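Local structure of ArCE4A (Arthrobacter sp. AW19M34-1, 5LGC) at residues A28-D33 and V198-L203; L146-H151 and L171-H176; G124-V129 and Y136-W141. The protein probably removes acetyl groups from N-acetylglucosamine units of chitin-type polysaccharides, as a NodB-homology deacetylase of carbohydrate esterase family 4. All coordinates share one frame; numbering follows the deposited sequence.

Interaction 1 (A28-D33 and V198-L203). With NAG (2-acetamido-2-deoxy-beta-D-glucopyranose), chain B.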
loop_
_atom_site.group_PDB
_atom_site.type_symbol
_atom_site.label_atom_id
_atom_site.label_comp_id
_atom_site.label_asym_id
_atom_site.label_seq_id
_atom_site.Cartn_x
_atom_site.Cartn_y
_atom_site.Cartn_z
ATOM N N ALA A 28 1.524 -0.625 -9.571
ATOM C CA ALA A 28 1.911 -0.661 -8.165
ATOM C C ALA A 28 1.057 -1.648 -7.366
ATOM O O ALA A 28 -0.154 -1.469 -7.240
ATOM C CB ALA A 28 1.812 0.730 -7.560
ATOM N N LEU A 29 1.694 -2.688 -6.831
ATOM C CA LEU A 29 1.034 -3.624 -5.921
ATOM C C LEU A 29 1.054 -3.059 -4.512
ATOM O O LEU A 29 2.119 -2.756 -3.980
ATOM C CB LEU A 29 1.719 -4.990 -5.938
ATOM C CG LEU A 29 1.879 -5.668 -7.298
ATOM C CD1 LEU A 29 2.545 -7.031 -7.138
ATOM C CD2 LEU A 29 0.529 -5.801 -7.972
ATOM N N THR A 30 -0.121 -2.900 -3.908
ATOM C CA THR A 30 -0.193 -2.335 -2.564
ATOM C C THR A 30 -0.902 -3.279 -1.603
ATOM O O THR A 30 -1.817 -4.003 -1.988
ATOM C CB THR A 30 -0.918 -0.976 -2.552
ATOM O OG1 THR A 30 -2.306 -1.175 -2.843
ATOM C CG2 THR A 30 -0.312 -0.037 -3.588
ATOM N N PHE A 31 -0.467 -3.265 -0.349
ATOM C CA PHE A 31 -1.045 -4.129 0.673
ATOM C C PHE A 31 -1.455 -3.326 1.891
ATOM O O PHE A 31 -0.648 -2.588 2.463
ATOM C CB PHE A 31 -0.056 -5.223 1.074
ATOM C CG PHE A 31 0.379 -6.082 -0.074
ATOM C CD1 PHE A 31 -0.382 -7.168 -0.467
ATOM C CD2 PHE A 31 1.535 -5.787 -0.779
ATOM C CE1 PHE A 31 0.011 -7.959 -1.537
ATOM C CE2 PHE A 31 1.928 -6.572 -1.850
ATOM C CZ PHE A 31 1.163 -7.660 -2.226
ATOM N N ASP A 32 -2.710 -3.480 2.294
ATOM C CA ASP A 32 -3.237 -2.728 3.426
ATOM C C ASP A 32 -3.359 -3.557 4.700
ATOM O O ASP A 32 -3.501 -4.781 4.645
ATOM C CB ASP A 32 -4.606 -2.149 3.076
ATOM C CG ASP A 32 -4.514 -0.948 2.163
ATOM O OD1 ASP A 32 -3.533 -0.832 1.399
ATOM O OD2 ASP A 32 -5.432 -0.111 2.215
ATOM N N ASP A 33 -3.286 -2.858 5.834
ATOM C CA ASP A 33 -3.708 -3.354 7.150
ATOM C C ASP A 33 -2.723 -4.293 7.818
ATOM O O ASP A 33 -3.038 -4.907 8.834
ATOM C CB ASP A 33 -5.068 -4.048 7.064
ATOM C CG ASP A 33 -6.189 -3.083 6.767
ATOM O OD1 ASP A 33 -5.980 -1.871 6.975
ATOM O OD2 ASP A 33 -7.271 -3.536 6.336
ATOM N N VAL A 198 6.230 -1.528 -9.512
ATOM C CA VAL A 198 6.949 -0.440 -8.856
ATOM C C VAL A 198 6.291 -0.062 -7.539
ATOM O O VAL A 198 5.198 -0.534 -7.225
ATOM C CB VAL A 198 7.018 0.819 -9.747
ATOM C CG1 VAL A 198 7.737 0.520 -11.055
ATOM C CG2 VAL A 198 5.620 1.349 -10.029
ATOM N N THR A 199 6.970 0.777 -6.760
ATOM C CA THR A 199 6.360 1.360 -5.580
ATOM C C THR A 199 5.459 2.503 -6.026
ATOM O O THR A 199 5.517 2.932 -7.180
ATOM C CB THR A 199 7.402 1.884 -4.585
ATOM O OG1 THR A 199 8.144 2.945 -5.192
ATOM C CG2 THR A 199 8.360 0.770 -4.164
ATOM N N VAL A 200 4.628 2.997 -5.116
ATOM C CA VAL A 200 3.776 4.138 -5.421
ATOM C C VAL A 200 4.637 5.349 -5.751
ATOM O O VAL A 200 4.354 6.091 -6.692
ATOM C CB VAL A 200 2.832 4.456 -4.247
ATOM C CG1 VAL A 200 2.143 5.797 -4.456
ATOM C CG2 VAL A 200 1.814 3.339 -4.088
ATOM N N ASP A 201 5.704 5.525 -4.981
ATOM C CA ASP A 201 6.677 6.590 -5.211
ATOM C C ASP A 201 7.236 6.575 -6.640
ATOM O O ASP A 201 7.251 7.606 -7.312
ATOM C CB ASP A 201 7.813 6.467 -4.194
ATOM C CG ASP A 201 8.652 7.719 -4.098
ATOM O OD1 ASP A 201 8.254 8.644 -3.360
ATOM O OD2 ASP A 201 9.720 7.773 -4.746
ATOM N N GLN A 202 7.689 5.409 -7.102
ATOM C CA GLN A 202 8.232 5.268 -8.461
ATOM C C GLN A 202 7.153 5.486 -9.500
ATOM O O GLN A 202 7.403 6.042 -10.573
ATOM C CB GLN A 202 8.835 3.882 -8.689
ATOM C CG GLN A 202 10.020 3.509 -7.834
ATOM C CD GLN A 202 10.454 2.073 -8.084
ATOM O OE1 GLN A 202 9.880 1.130 -7.535
ATOM N NE2 GLN A 202 11.462 1.901 -8.934
ATOM N N LEU A 203 5.959 4.999 -9.184
ATOM C CA LEU A 203 4.816 5.126 -10.073
ATOM C C LEU A 203 4.532 6.585 -10.402
ATOM O O LEU A 203 4.203 6.920 -11.537
ATOM C CB LEU A 203 3.581 4.475 -9.447
ATOM C CG LEU A 203 2.401 4.300 -10.397
ATOM C CD1 LEU A 203 2.763 3.269 -11.451
ATOM C CD2 LEU A 203 1.158 3.891 -9.638
HETATM C C1 NAG B . -12.275 -2.371 3.276
HETATM C C2 NAG B . -11.190 -1.869 4.098
HETATM C C3 NAG B . -10.539 -3.124 4.713
HETATM C C4 NAG B . -11.563 -3.697 5.646
HETATM C C5 NAG B . -12.806 -4.044 4.817
HETATM C C6 NAG B . -13.866 -4.628 5.757
HETATM C C7 NAG B . -9.287 -0.379 3.474
HETATM C C8 NAG B . -8.458 0.083 2.279
HETATM N N2 NAG B . -10.242 -1.254 3.157
HETATM O O3 NAG B . -9.348 -2.790 5.426
HETATM O O4 NAG B . -11.058 -4.909 6.231
HETATM O O5 NAG B . -13.328 -2.877 4.163
HETATM O O6 NAG B . -14.194 -3.669 6.769
HETATM O O7 NAG B . -9.199 0.182 4.561
HETATM O O HOH W 1 4.515 -3.217 -6.993
HETATM O O HOH W 2 3.791 -0.684 -4.751
#
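The strand that leads into the TFDDG signature of the NodB family packs, at Ala28, against Val198, Val200 and Leu203, and it runs from this apolar corner to the sugar-binding site. Ala28 CB lies 3.8 Å from Leu203 CD2, while Ala28 CA makes a CA-H...O contact of 3.4 Å with Val198 O. Val200 holds CG1 anti to its backbone N (chi1 169°), which leaves CG2 to meet both Ala28 and the next side chain on the same strand face, Thr30. The methyls Val200 CG2 and Thr30 CG2 stand 4.0 Å apart, whereas the hydroxyl of Thr30 is taken up by Ile170 O and by Arg120. Two waters bridge the backbones: one molecule accepts from Leu29 N at 2.9 Å and also meets Val198 O, and a second links Val198 O to Leu29 O. The start of helix 200-203 is fixed by a capping box, in which Gln202 N donates to Thr199 OG1 (3.2 Å) and Thr199 N donates to Gln202 OE1 (3.0 Å) along an almost straight path of 170°. Farther along the chain, O3 of the chain B sugar donates to Asp33 OD2; the modelled separation is very short, and its exact value is doubtful. Asp32 OD1 forms a salt bridge with Arg120. A buried parallel strand leading to an aspartate pair beside the bound sugar is characteristic of the deformed beta/alpha barrel of family 4 esterases, whose relatives use this motif for catalysis and metal binding.

Interaction 2 (L146-H151 and L171-H176). With NAG (2-acetamido-2-deoxy-beta-D-glucopyranose), chain C; NAG (2-acetamido-2-deoxy-beta-D-glucopyranose), chain B.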
loop_
_atom_site.group_PDB
_atom_site.type_symbol
_atom_site.label_atom_id
_atom_site.label_comp_id
_atom_site.label_asym_id
_atom_site.label_seq_id
_atom_site.Cartn_x
_atom_site.Cartn_y
_atom_site.Cartn_z
ATOM N N LEU A 146 -10.712 -7.179 -4.163
ATOM C CA LEU A 146 -11.755 -7.663 -3.266
ATOM C C LEU A 146 -11.282 -8.825 -2.392
ATOM O O LEU A 146 -12.102 -9.568 -1.858
ATOM C CB LEU A 146 -12.998 -8.077 -4.062
ATOM C CG LEU A 146 -13.627 -6.982 -4.923
ATOM C CD1 LEU A 146 -14.741 -7.540 -5.790
ATOM C CD2 LEU A 146 -14.140 -5.848 -4.048
ATOM N N ASP A 147 -9.967 -8.974 -2.232
ATOM C CA ASP A 147 -9.422 -10.087 -1.455
ATOM C C ASP A 147 -9.900 -10.050 0.001
ATOM O O ASP A 147 -10.013 -11.089 0.648
ATOM C CB ASP A 147 -7.885 -10.105 -1.517
ATOM C CG ASP A 147 -7.255 -8.853 -0.934
ATOM O OD1 ASP A 147 -7.921 -7.795 -0.938
ATOM O OD2 ASP A 147 -6.088 -8.927 -0.475
ATOM N N TRP A 148 -10.198 -8.856 0.503
ATOM C CA TRP A 148 -10.710 -8.708 1.861
ATOM C C TRP A 148 -12.028 -9.444 2.039
ATOM O O TRP A 148 -12.356 -9.891 3.138
ATOM C CB TRP A 148 -10.894 -7.229 2.221
ATOM C CG TRP A 148 -11.729 -6.451 1.245
ATOM C CD1 TRP A 148 -11.301 -5.869 0.088
ATOM C CD2 TRP A 148 -13.133 -6.150 1.348
ATOM N NE1 TRP A 148 -12.343 -5.235 -0.541
ATOM C CE2 TRP A 148 -13.479 -5.390 0.210
ATOM C CE3 TRP A 148 -14.125 -6.451 2.284
ATOM C CZ2 TRP A 148 -14.776 -4.927 -0.015
ATOM C CZ3 TRP A 148 -15.417 -5.989 2.058
ATOM C CH2 TRP A 148 -15.729 -5.236 0.917
ATOM N N LYS A 149 -12.780 -9.577 0.954
ATOM C CA LYS A 149 -14.088 -10.205 1.024
ATOM C C LYS A 149 -14.042 -11.707 0.738
ATOM O O LYS A 149 -14.602 -12.495 1.497
ATOM C CB LYS A 149 -15.049 -9.505 0.062
ATOM C CG LYS A 149 -16.146 -10.390 -0.500
ATOM C CD LYS A 149 -17.074 -9.585 -1.400
ATOM C CE LYS A 149 -16.338 -8.421 -2.056
ATOM N NZ LYS A 149 -17.248 -7.575 -2.872
ATOM N N HIS A 150 -13.366 -12.114 -0.332
ATOM C CA HIS A 150 -13.410 -13.519 -0.721
ATOM C C HIS A 150 -12.221 -14.343 -0.222
ATOM O O HIS A 150 -12.275 -15.572 -0.249
ATOM C CB HIS A 150 -13.527 -13.647 -2.246
ATOM C CG HIS A 150 -12.494 -12.874 -3.007
ATOM N ND1 HIS A 150 -11.158 -13.213 -3.010
ATOM C CD2 HIS A 150 -12.608 -11.790 -3.809
ATOM C CE1 HIS A 150 -10.492 -12.365 -3.771
ATOM N NE2 HIS A 150 -11.348 -11.489 -4.266
ATOM N N HIS A 151 -11.160 -13.672 0.226
ATOM C CA HIS A 151 -9.969 -14.337 0.774
ATOM C C HIS A 151 -9.425 -15.418 -0.136
ATOM O O HIS A 151 -8.917 -16.437 0.328
ATOM C CB HIS A 151 -10.279 -14.951 2.138
ATOM C CG HIS A 151 -10.764 -13.957 3.138
ATOM N ND1 HIS A 151 -9.914 -13.102 3.806
ATOM C CD2 HIS A 151 -12.013 -13.663 3.571
ATOM C CE1 HIS A 151 -10.618 -12.331 4.616
ATOM N NE2 HIS A 151 -11.894 -12.651 4.491
ATOM N N LEU A 171 -5.191 -2.829 -5.159
ATOM C CA LEU A 171 -5.419 -2.937 -3.729
ATOM C C LEU A 171 -5.550 -4.383 -3.278
ATOM O O LEU A 171 -6.441 -5.112 -3.718
ATOM C CB LEU A 171 -6.672 -2.162 -3.319
ATOM C CG LEU A 171 -7.094 -2.406 -1.869
ATOM C CD1 LEU A 171 -6.047 -1.896 -0.896
ATOM C CD2 LEU A 171 -8.447 -1.771 -1.583
ATOM N N MET A 172 -4.650 -4.781 -2.391
ATOM C CA MET A 172 -4.707 -6.083 -1.753
ATOM C C MET A 172 -4.558 -5.890 -0.258
ATOM O O MET A 172 -4.216 -4.799 0.202
ATOM C CB MET A 172 -3.618 -7.005 -2.301
ATOM C CG MET A 172 -4.021 -7.708 -3.589
ATOM S SD MET A 172 -2.629 -8.456 -4.452
ATOM C CE MET A 172 -1.562 -7.031 -4.639
ATOM N N HIS A 173 -4.827 -6.934 0.512
ATOM C CA HIS A 173 -4.727 -6.803 1.956
ATOM C C HIS A 173 -3.781 -7.822 2.561
ATOM O O HIS A 173 -3.902 -9.023 2.330
ATOM C CB HIS A 173 -6.108 -6.916 2.600
ATOM C CG HIS A 173 -6.998 -5.752 2.308
ATOM N ND1 HIS A 173 -7.603 -5.567 1.084
ATOM C CD2 HIS A 173 -7.372 -4.701 3.076
ATOM C CE1 HIS A 173 -8.323 -4.458 1.114
ATOM N NE2 HIS A 173 -8.197 -3.912 2.310
ATOM N N ASP A 174 -2.838 -7.320 3.347
ATOM C CA ASP A 174 -1.879 -8.157 4.046
ATOM C C ASP A 174 -2.487 -8.619 5.371
ATOM O O ASP A 174 -2.023 -8.252 6.454
ATOM C CB ASP A 174 -0.570 -7.388 4.260
ATOM C CG ASP A 174 0.458 -8.182 5.045
ATOM O OD1 ASP A 174 0.320 -9.422 5.137
ATOM O OD2 ASP A 174 1.396 -7.556 5.579
ATOM N N ILE A 175 -3.538 -9.425 5.272
ATOM C CA ILE A 175 -4.287 -9.857 6.443
ATOM C C ILE A 175 -4.595 -11.340 6.393
ATOM O O ILE A 175 -5.262 -11.864 7.279
ATOM C CB ILE A 175 -5.633 -9.094 6.580
ATOM C CG1 ILE A 175 -6.504 -9.326 5.342
ATOM C CG2 ILE A 175 -5.402 -7.617 6.789
ATOM C CD1 ILE A 175 -7.915 -8.722 5.429
ATOM N N HIS A 176 -4.128 -12.017 5.353
ATOM C CA HIS A 176 -4.491 -13.417 5.159
ATOM C C HIS A 176 -3.510 -14.174 4.272
ATOM O O HIS A 176 -2.588 -13.597 3.693
ATOM C CB HIS A 176 -5.894 -13.519 4.564
ATOM C CG HIS A 176 -6.083 -12.684 3.335
ATOM N ND1 HIS A 176 -5.302 -12.831 2.209
ATOM C CD2 HIS A 176 -6.959 -11.690 3.059
ATOM C CE1 HIS A 176 -5.684 -11.961 1.295
ATOM N NE2 HIS A 176 -6.690 -11.258 1.781
HETATM C C1 NAG C . -15.212 -0.464 -0.636
HETATM C C2 NAG C . -15.844 -1.223 0.538
HETATM C C3 NAG C . -15.004 -0.948 1.775
HETATM C C4 NAG C . -13.599 -1.442 1.503
HETATM C C5 NAG C . -13.037 -0.659 0.317
HETATM C C6 NAG C . -11.577 -1.057 0.075
HETATM C C7 NAG C . -17.591 0.508 1.003
HETATM C C8 NAG C . -19.095 0.718 1.154
HETATM N N2 NAG C . -17.236 -0.767 0.729
HETATM O O1 NAG C . -15.936 -0.735 -1.839
HETATM O O3 NAG C . -15.555 -1.662 2.892
HETATM O O4 NAG C . -12.768 -1.203 2.624
HETATM O O5 NAG C . -13.862 -0.888 -0.845
HETATM O O6 NAG C . -11.495 -2.459 -0.196
HETATM O O7 NAG C . -16.817 1.455 1.155
HETATM C C1 NAG B . -12.275 -2.371 3.276
HETATM C C2 NAG B . -11.190 -1.869 4.098
HETATM C C3 NAG B . -10.539 -3.124 4.713
HETATM C C4 NAG B . -11.563 -3.697 5.646
HETATM C C5 NAG B . -12.806 -4.044 4.817
HETATM C C6 NAG B . -13.866 -4.628 5.757
HETATM C C7 NAG B . -9.287 -0.379 3.474
HETATM C C8 NAG B . -8.458 0.083 2.279
HETATM N N2 NAG B . -10.242 -1.254 3.157
HETATM O O3 NAG B . -9.348 -2.790 5.426
HETATM O O4 NAG B . -11.058 -4.909 6.231
HETATM O O5 NAG B . -13.328 -2.877 4.163
HETATM O O6 NAG B . -14.194 -3.669 6.769
HETATM O O7 NAG B . -9.199 0.182 4.561
#
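Both carboxylate oxygens of Asp147 are met by one residue, His173, OD2 by its backbone and OD1 by its ring. OD2 takes the amide (His173 N to OD2 2.6 Å) through the syn lone pair, and ND1 of the same histidine donates to OD1 at 3.0 Å. ND1 also comes from the syn side, 23° out of the carboxylate plane. A chi1 of 62° sets Asp147 CG between backbone N and carbonyl carbon and turns the carboxylate to the strand end; the two bonds hold the carboxylate, and that of ND1 probably restrains the turn of the imidazole. Such an aspartate-tryptophan pair on a helical turn, facing a Leu-Met-His strand end, matches two conserved motifs of family 4 esterases, which border the sugar site in relatives. Trp148 adds an apolar contact to the same ring: its CB sits over the His173 face, 4.0 Å from the ring centroid, and its indole edge is turned toward that face in an offset edge-to-face pair, planes 63° apart. One indole face carries both sugars, with Trp148 CE3 3.7 Å from C5 of the chain B unit. His176 NE2 gives Asp147 OD2 a weak bond, and His151 ND1 approaches His176 CD2 at 3.4 Å.

Interaction 3 (G124-V129 and Y136-W141). With NAG (2-acetamido-2-deoxy-beta-D-glucopyranose), chain C.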
loop_
_atom_site.group_PDB
_atom_site.type_symbol
_atom_site.label_atom_id
_atom_site.label_comp_id
_atom_site.label_asym_id
_atom_site.label_seq_id
_atom_site.Cartn_x
_atom_site.Cartn_y
_atom_site.Cartn_z
ATOM N N GLY A 124 -11.500 4.098 1.924
ATOM C CA GLY A 124 -11.438 5.021 0.805
ATOM C C GLY A 124 -12.217 6.292 1.083
ATOM O O GLY A 124 -12.422 7.118 0.194
ATOM N N ALA A 125 -12.643 6.443 2.332
ATOM C CA ALA A 125 -13.485 7.558 2.738
ATOM C C ALA A 125 -12.662 8.811 3.020
ATOM O O ALA A 125 -11.818 8.825 3.917
ATOM C CB ALA A 125 -14.310 7.175 3.966
ATOM N N HIS A 126 -12.929 9.870 2.265
ATOM C CA HIS A 126 -12.189 11.115 2.409
ATOM C C HIS A 126 -12.971 12.263 1.803
ATOM O O HIS A 126 -13.995 12.054 1.153
ATOM C CB HIS A 126 -10.820 11.008 1.740
ATOM C CG HIS A 126 -10.886 10.998 0.245
ATOM N ND1 HIS A 126 -10.544 12.093 -0.520
ATOM C CD2 HIS A 126 -11.274 10.036 -0.624
ATOM C CE1 HIS A 126 -10.709 11.800 -1.798
ATOM N NE2 HIS A 126 -11.151 10.558 -1.888
ATOM N N GLY A 127 -12.480 13.476 2.016
ATOM C CA GLY A 127 -13.112 14.662 1.475
ATOM C C GLY A 127 -12.178 15.841 1.627
ATOM O O GLY A 127 -11.319 15.835 2.507
ATOM N N ALA A 128 -12.357 16.852 0.779
ATOM C CA ALA A 128 -11.470 18.011 0.744
ATOM C C ALA A 128 -11.195 18.595 2.132
ATOM O O ALA A 128 -10.042 18.853 2.489
ATOM C CB ALA A 128 -12.055 19.085 -0.169
ATOM N N VAL A 129 -12.254 18.786 2.915
ATOM C CA VAL A 129 -12.124 19.398 4.235
ATOM C C VAL A 129 -11.279 18.542 5.185
ATOM O O VAL A 129 -10.600 19.070 6.066
ATOM C CB VAL A 129 -13.513 19.666 4.875
ATOM C CG1 VAL A 129 -14.299 18.379 5.025
ATOM C CG2 VAL A 129 -13.365 20.368 6.216
ATOM N N TYR A 136 0.162 14.455 3.918
ATOM C CA TYR A 136 0.646 13.628 2.818
ATOM C C TYR A 136 -0.346 13.568 1.676
ATOM O O TYR A 136 -1.530 13.828 1.870
ATOM C CB TYR A 136 0.914 12.193 3.286
ATOM C CG TYR A 136 1.690 12.087 4.562
ATOM C CD1 TYR A 136 2.966 12.610 4.657
ATOM C CD2 TYR A 136 1.153 11.446 5.672
ATOM C CE1 TYR A 136 3.682 12.513 5.815
ATOM C CE2 TYR A 136 1.867 11.342 6.840
ATOM C CZ TYR A 136 3.134 11.881 6.900
ATOM O OH TYR A 136 3.884 11.803 8.040
ATOM N N PRO A 137 0.135 13.196 0.481
ATOM C CA PRO A 137 -0.764 12.823 -0.612
ATOM C C PRO A 137 -1.651 11.651 -0.217
ATOM O O PRO A 137 -1.168 10.709 0.401
ATOM C CB PRO A 137 0.195 12.416 -1.734
ATOM C CG PRO A 137 1.445 13.156 -1.443
ATOM C CD PRO A 137 1.544 13.215 0.050
ATOM N N LEU A 138 -2.931 11.710 -0.565
ATOM C CA LEU A 138 -3.822 10.585 -0.330
ATOM C C LEU A 138 -3.754 9.631 -1.504
ATOM O O LEU A 138 -3.928 10.036 -2.649
ATOM C CB LEU A 138 -5.262 11.054 -0.109
ATOM C CG LEU A 138 -5.647 11.480 1.305
ATOM C CD1 LEU A 138 -4.935 12.764 1.703
ATOM C CD2 LEU A 138 -7.162 11.649 1.398
ATOM N N VAL A 139 -3.489 8.363 -1.222
ATOM C CA VAL A 139 -3.374 7.370 -2.281
ATOM C C VAL A 139 -4.503 6.360 -2.193
ATOM O O VAL A 139 -4.621 5.628 -1.212
ATOM C CB VAL A 139 -2.030 6.620 -2.225
ATOM C CG1 VAL A 139 -1.932 5.647 -3.381
ATOM C CG2 VAL A 139 -0.873 7.599 -2.257
ATOM N N LEU A 140 -5.337 6.326 -3.224
ATOM C CA LEU A 140 -6.421 5.362 -3.269
ATOM C C LEU A 140 -5.993 4.184 -4.140
ATOM O O LEU A 140 -4.860 3.716 -4.039
ATOM C CB LEU A 140 -7.709 6.012 -3.786
ATOM C CG LEU A 140 -8.477 6.960 -2.846
ATOM C CD1 LEU A 140 -8.876 6.261 -1.560
ATOM C CD2 LEU A 140 -7.707 8.239 -2.532
ATOM N N TRP A 141 -6.889 3.711 -4.996
ATOM C CA TRP A 141 -6.600 2.571 -5.859
ATOM C C TRP A 141 -7.515 2.617 -7.068
ATOM O O TRP A 141 -8.546 3.289 -7.041
ATOM C CB TRP A 141 -6.794 1.254 -5.102
ATOM C CG TRP A 141 -8.164 1.147 -4.534
ATOM C CD1 TRP A 141 -9.272 0.650 -5.156
ATOM C CD2 TRP A 141 -8.591 1.585 -3.240
ATOM N NE1 TRP A 141 -10.358 0.741 -4.326
ATOM C CE2 TRP A 141 -9.968 1.311 -3.143
ATOM C CE3 TRP A 141 -7.939 2.175 -2.151
ATOM C CZ2 TRP A 141 -10.709 1.607 -2.003
ATOM C CZ3 TRP A 141 -8.677 2.469 -1.017
ATOM C CH2 TRP A 141 -10.047 2.184 -0.952
HETATM C C1 NAG C . -15.212 -0.464 -0.636
HETATM C C2 NAG C . -15.844 -1.223 0.538
HETATM C C3 NAG C . -15.004 -0.948 1.775
HETATM C C4 NAG C . -13.599 -1.442 1.503
HETATM C C5 NAG C . -13.037 -0.659 0.317
HETATM C C6 NAG C . -11.577 -1.057 0.075
HETATM C C7 NAG C . -17.591 0.508 1.003
HETATM C C8 NAG C . -19.095 0.718 1.154
HETATM N N2 NAG C . -17.236 -0.767 0.729
HETATM O O1 NAG C . -15.936 -0.735 -1.839
HETATM O O3 NAG C . -15.555 -1.662 2.892
HETATM O O4 NAG C . -12.768 -1.203 2.624
HETATM O O5 NAG C . -13.862 -0.888 -0.845
HETATM O O6 NAG C . -11.495 -2.459 -0.196
HETATM O O7 NAG C . -16.817 1.455 1.155
#
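His126 reaches from its loop toward Leu138 and Leu140, its side chain staying beside Leu138 CD2 for most of its length. A chi1 of 72°, with CG between the backbone N and the carbonyl carbon, carries the ring toward Leu138. CB comes first, 3.7 Å from Leu138 CD2, and the same methyl accompanies CG at 4.0 Å. At ND1 the ring is still near that leucine, but its polar partner is Asp131, to which ND1 is hydrogen-bonded. On the other branch, CD2 has Gly124 O at the edge of the ring and in its plane. The tip, NE2, arrives 4.2 Å from Leu140 CD2. Held by an acid on one side, the imidazole thus lies obliquely against methyls of both leucines.

Nearer the bound sugar, Gly124 takes over. Its CA touches Leu140 CD1 at 3.7 Å and Trp141 CH2 at 3.6 Å, a fit that suits glycine, since its phi of 70° is positive and a beta carbon would collide with the indole. Trp141 then hands the contact on to the sugar, with CZ2 3.5 Å from C6 of the chain C unit. With an alanine in place of Trp141, Gly124 and that sugar carbon would probably lose their shared apolar wall, opening a gap between loop and ligand. A tryptophan touching both a loop glycine and a bound N-acetylglucosamine is consistent with an aromatic wall of the carbohydrate-binding groove in a NodB-type deacetylase.

Interactions 1 and 2 meet on adjacent parallel strands, 26-32 and 168-173, where Asp32 N lies 2.9 Å from Met172 O and Asp32 O lies 2.9 Å from Asp174 N, both probable hydrogen bonds. This pairing brings Asp33 OD2 to 3.5 Å from His173 CD2, beside the chain B sugar that both contacts touch. Interaction 3 joins interaction 2 through Leu171 CD2 and Trp141 CD2, 3.7 Å apart, and the two share the chain C sugar although their centres are about 20 Å apart. Toward interaction 1 its nearest approach is Val139 CG2 to Val200 CG1, 4.1 Å. Residues of segments 28-33, 136-141, 146-151 and 171-176 thereby border the two bound sugars.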